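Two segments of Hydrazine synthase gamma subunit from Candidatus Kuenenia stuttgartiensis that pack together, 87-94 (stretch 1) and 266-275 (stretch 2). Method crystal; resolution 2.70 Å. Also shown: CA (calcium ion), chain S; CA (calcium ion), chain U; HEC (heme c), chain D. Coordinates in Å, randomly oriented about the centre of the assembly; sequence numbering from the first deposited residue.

Stretch 1 87-94: SWKNTKYI
Stretch 2 (266-275) ASGTYFHDGG

A calcium ion (chain S) ties the two stretches together: Ser-267 OG lies 2.6 Å and Thr-269 O 2.9 Å from the calcium ion, two waters sit at 2.4 Å, and the Asn-90 side-chain amide completes the set from stretch 1. That amide is probably turned over in the model, so its individual atoms bear no argument. Asn-90 (phi/psi -56/139, chi1 155°, t) points its CA-to-CB bond toward stretch 2.

One direct hydrogen bond joins the backbones, Asn-90 N to His-272 O, at 2.7 Å with an N-H...O angle of 151°. Two CA-H...O contacts accompany it, both involving the residues preceding Asn-90: Lys-89 CA to His-272 O, 3.4 Å and 142° at H, and Asp-273 CA to Trp-88 O, 3.3 Å and 133°. His-272 O thus serves two stretch 1 residues, and the register is tight here, Lys-89 CA to Asp-273 CA being 4.3 Å. The chains run in opposite directions, for Tyr-93 pairs with Ser-267 at a CA-CA distance of 6.4 Å.

At that wider end, Tyr-93 (chi1 -170°, t; chi2 84°) makes an apolar contact, CE1 to Ala-266 CB, 3.8 Å. Gly-274 adopts phi/psi 75/36; a CB there would clash with Thr-269 CG2. Heme c accepts weak hydrogen bonds from Phe-271 N to O2A (2.8 Å) and His-272 ND1 to O1D (2.7 Å).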

# COMPACT_ATOMS: atom_id res chain seq x y z
N SER C 87 -9.41 44.81 -8.51
CA SER C 87 -9.61 45.93 -9.42
C SER C 87 -9.69 45.42 -10.85
O SER C 87 -8.69 44.99 -11.41
CB SER C 87 -8.47 46.94 -9.31
OG SER C 87 -7.23 46.35 -9.67
N TRP C 88 -10.88 45.49 -11.44
CA TRP C 88 -11.15 44.85 -12.73
C TRP C 88 -10.94 45.77 -13.92
O TRP C 88 -11.22 46.97 -13.85
CB TRP C 88 -12.59 44.32 -12.75
CG TRP C 88 -12.89 43.37 -11.64
CD1 TRP C 88 -13.46 43.66 -10.44
CD2 TRP C 88 -12.61 41.97 -11.63
NE1 TRP C 88 -13.57 42.52 -9.68
CE2 TRP C 88 -13.05 41.46 -10.39
CE3 TRP C 88 -12.03 41.08 -12.55
CZ2 TRP C 88 -12.93 40.12 -10.04
CZ3 TRP C 88 -11.91 39.75 -12.20
CH2 TRP C 88 -12.36 39.28 -10.96
N LYS C 89 -10.43 45.21 -15.02
CA LYS C 89 -10.27 45.97 -16.25
C LYS C 89 -10.82 45.28 -17.49
O LYS C 89 -10.39 44.19 -17.88
CB LYS C 89 -8.79 46.31 -16.48
CG LYS C 89 -8.28 47.42 -15.60
CD LYS C 89 -8.97 48.74 -15.87
CE LYS C 89 -8.25 49.88 -15.18
NZ LYS C 89 -8.06 49.62 -13.72
N ASN C 90 -11.80 45.95 -18.10
CA ASN C 90 -12.35 45.63 -19.41
C ASN C 90 -11.23 45.59 -20.46
O ASN C 90 -10.33 46.43 -20.45
CB ASN C 90 -13.44 46.67 -19.73
CG ASN C 90 -13.71 46.88 -21.21
OD1 ASN C 90 -13.42 46.04 -22.05
ND2 ASN C 90 -14.27 48.04 -21.53
N THR C 91 -11.28 44.61 -21.37
CA THR C 91 -10.24 44.48 -22.39
C THR C 91 -10.33 45.62 -23.40
O THR C 91 -11.37 45.84 -24.01
CB THR C 91 -10.33 43.13 -23.13
OG1 THR C 91 -10.18 42.05 -22.19
CG2 THR C 91 -9.25 43.02 -24.19
N LYS C 92 -9.22 46.33 -23.57
CA LYS C 92 -9.19 47.53 -24.39
C LYS C 92 -9.48 47.28 -25.87
O LYS C 92 -9.01 46.30 -26.46
CB LYS C 92 -7.83 48.23 -24.26
CG LYS C 92 -7.84 49.43 -23.33
CD LYS C 92 -8.68 50.56 -23.91
CE LYS C 92 -8.65 51.79 -23.01
NZ LYS C 92 -9.46 52.91 -23.57
N TYR C 93 -10.26 48.18 -26.46
CA TYR C 93 -10.54 48.17 -27.89
C TYR C 93 -9.36 48.83 -28.61
O TYR C 93 -9.08 50.01 -28.39
CB TYR C 93 -11.85 48.90 -28.17
CG TYR C 93 -12.39 48.78 -29.58
CD1 TYR C 93 -13.15 47.68 -29.96
CD2 TYR C 93 -12.16 49.77 -30.52
CE1 TYR C 93 -13.66 47.57 -31.24
CE2 TYR C 93 -12.66 49.67 -31.80
CZ TYR C 93 -13.40 48.56 -32.16
OH TYR C 93 -13.90 48.46 -33.44
N ILE C 94 -8.66 48.07 -29.45
CA ILE C 94 -7.38 48.52 -29.98
C ILE C 94 -7.41 49.16 -31.38
O ILE C 94 -6.36 49.49 -31.92
CB ILE C 94 -6.35 47.37 -30.00
CG1 ILE C 94 -6.88 46.17 -30.78
CG2 ILE C 94 -5.98 46.96 -28.59
CD1 ILE C 94 -5.87 45.05 -30.92
N ALA C 266 -18.95 48.52 -31.09
CA ALA C 266 -18.25 47.24 -31.10
C ALA C 266 -17.49 46.93 -29.80
O ALA C 266 -16.93 45.84 -29.67
CB ALA C 266 -17.29 47.18 -32.28
N SER C 267 -17.48 47.85 -28.85
CA SER C 267 -16.87 47.55 -27.56
C SER C 267 -17.88 46.81 -26.72
O SER C 267 -18.92 47.35 -26.36
CB SER C 267 -16.41 48.82 -26.82
OG SER C 267 -16.31 48.59 -25.41
N GLY C 268 -17.59 45.56 -26.40
CA GLY C 268 -18.43 44.84 -25.47
C GLY C 268 -18.24 45.46 -24.11
O GLY C 268 -17.10 45.55 -23.64
N THR C 269 -19.33 45.90 -23.48
CA THR C 269 -19.28 46.24 -22.06
C THR C 269 -18.31 47.40 -21.70
O THR C 269 -17.10 47.20 -21.53
CB THR C 269 -18.96 44.99 -21.24
OG1 THR C 269 -19.97 44.00 -21.50
CG2 THR C 269 -19.01 45.33 -19.81
N TYR C 270 -18.85 48.62 -21.75
CA TYR C 270 -18.13 49.88 -21.55
C TYR C 270 -17.67 50.27 -20.13
O TYR C 270 -17.81 49.53 -19.17
CB TYR C 270 -19.02 51.01 -22.09
CG TYR C 270 -19.73 50.57 -23.34
CD1 TYR C 270 -19.07 50.54 -24.55
CD2 TYR C 270 -21.05 50.14 -23.29
CE1 TYR C 270 -19.70 50.12 -25.69
CE2 TYR C 270 -21.69 49.70 -24.43
CZ TYR C 270 -21.01 49.70 -25.63
OH TYR C 270 -21.64 49.27 -26.78
N PHE C 271 -17.16 51.50 -20.06
CA PHE C 271 -16.25 52.07 -19.04
C PHE C 271 -14.95 51.28 -18.84
O PHE C 271 -14.51 50.58 -19.75
CB PHE C 271 -16.98 52.20 -17.69
CG PHE C 271 -18.01 53.30 -17.67
CD1 PHE C 271 -17.83 54.46 -18.40
CD2 PHE C 271 -19.16 53.17 -16.91
CE1 PHE C 271 -18.77 55.46 -18.38
CE2 PHE C 271 -20.11 54.17 -16.89
CZ PHE C 271 -19.91 55.32 -17.63
N HIS C 272 -14.35 51.38 -17.66
CA HIS C 272 -13.03 50.77 -17.43
C HIS C 272 -13.08 49.33 -16.92
O HIS C 272 -12.32 48.47 -17.36
CB HIS C 272 -12.17 51.64 -16.50
CG HIS C 272 -12.62 51.65 -15.07
ND1 HIS C 272 -13.80 52.24 -14.67
CD2 HIS C 272 -12.02 51.18 -13.96
CE1 HIS C 272 -13.92 52.12 -13.36
NE2 HIS C 272 -12.85 51.48 -12.90
N ASP C 273 -13.97 49.08 -15.97
CA ASP C 273 -14.09 47.77 -15.35
C ASP C 273 -15.15 46.96 -16.08
O ASP C 273 -15.39 45.79 -15.76
CB ASP C 273 -14.45 47.89 -13.87
CG ASP C 273 -15.81 48.52 -13.65
OD1 ASP C 273 -16.28 49.26 -14.54
OD2 ASP C 273 -16.42 48.27 -12.58
N GLY C 274 -15.78 47.59 -17.06
CA GLY C 274 -16.88 46.96 -17.76
C GLY C 274 -18.12 46.98 -16.89
O GLY C 274 -18.91 46.03 -16.89
N GLY C 275 -18.29 48.06 -16.14
CA GLY C 275 -19.45 48.19 -15.28
C GLY C 275 -20.72 48.37 -16.09
O GLY C 275 -21.79 47.91 -15.69
CA CA S . -14.97 47.52 -23.45
CA CA U . -6.44 44.27 -11.40
FE HEC D . -17.92 59.99 -21.50
CHA HEC D . -16.44 56.91 -21.12
CHB HEC D . -20.23 58.62 -23.63
CHC HEC D . -19.82 62.86 -21.30
CHD HEC D . -15.45 61.49 -19.69
NA HEC D . -18.29 58.10 -22.22
C1A HEC D . -17.52 56.98 -21.98
C2A HEC D . -18.05 55.90 -22.78
C3A HEC D . -19.09 56.37 -23.47
C4A HEC D . -19.27 57.77 -23.13
CMA HEC D . -19.96 55.56 -24.46
CAA HEC D . -17.50 54.45 -22.84
CBA HEC D . -16.13 54.45 -23.51
CGA HEC D . -15.49 53.10 -23.36
O1A HEC D . -14.50 52.82 -24.08
O2A HEC D . -15.98 52.29 -22.52
NB HEC D . -19.66 60.66 -22.38
C1B HEC D . -20.53 59.86 -23.10
C2B HEC D . -21.80 60.55 -23.20
C3B HEC D . -21.68 61.73 -22.57
C4B HEC D . -20.34 61.81 -22.03
CMB HEC D . -23.04 60.01 -23.94
CAB HEC D . -22.77 62.81 -22.40
CBB HEC D . -23.88 62.32 -21.44
NC HEC D . -17.68 61.83 -20.65
C1C HEC D . -18.58 62.88 -20.68
C2C HEC D . -18.05 63.95 -19.85
C3C HEC D . -16.80 63.61 -19.51
C4C HEC D . -16.57 62.25 -19.94
CMC HEC D . -18.67 65.36 -19.74
CAC HEC D . -15.81 64.47 -18.68
CBC HEC D . -16.32 64.64 -17.23
ND HEC D . -16.16 59.31 -20.60
C1D HEC D . -15.38 60.11 -19.77
C2D HEC D . -14.50 59.27 -19.00
C3D HEC D . -14.81 57.83 -19.45
C4D HEC D . -15.85 57.96 -20.45
CMD HEC D . -13.46 59.71 -17.95
CAD HEC D . -14.16 56.52 -18.96
CBD HEC D . -14.54 56.30 -17.50
CGD HEC D . -14.18 54.89 -17.09
O1D HEC D . -14.48 54.51 -15.93
O2D HEC D . -13.61 54.15 -17.93
O HOH W 1 -13.06 48.06 -24.83
O HOH W 2 -15.21 45.47 -24.60
O HOH W 3 -6.97 43.98 -13.73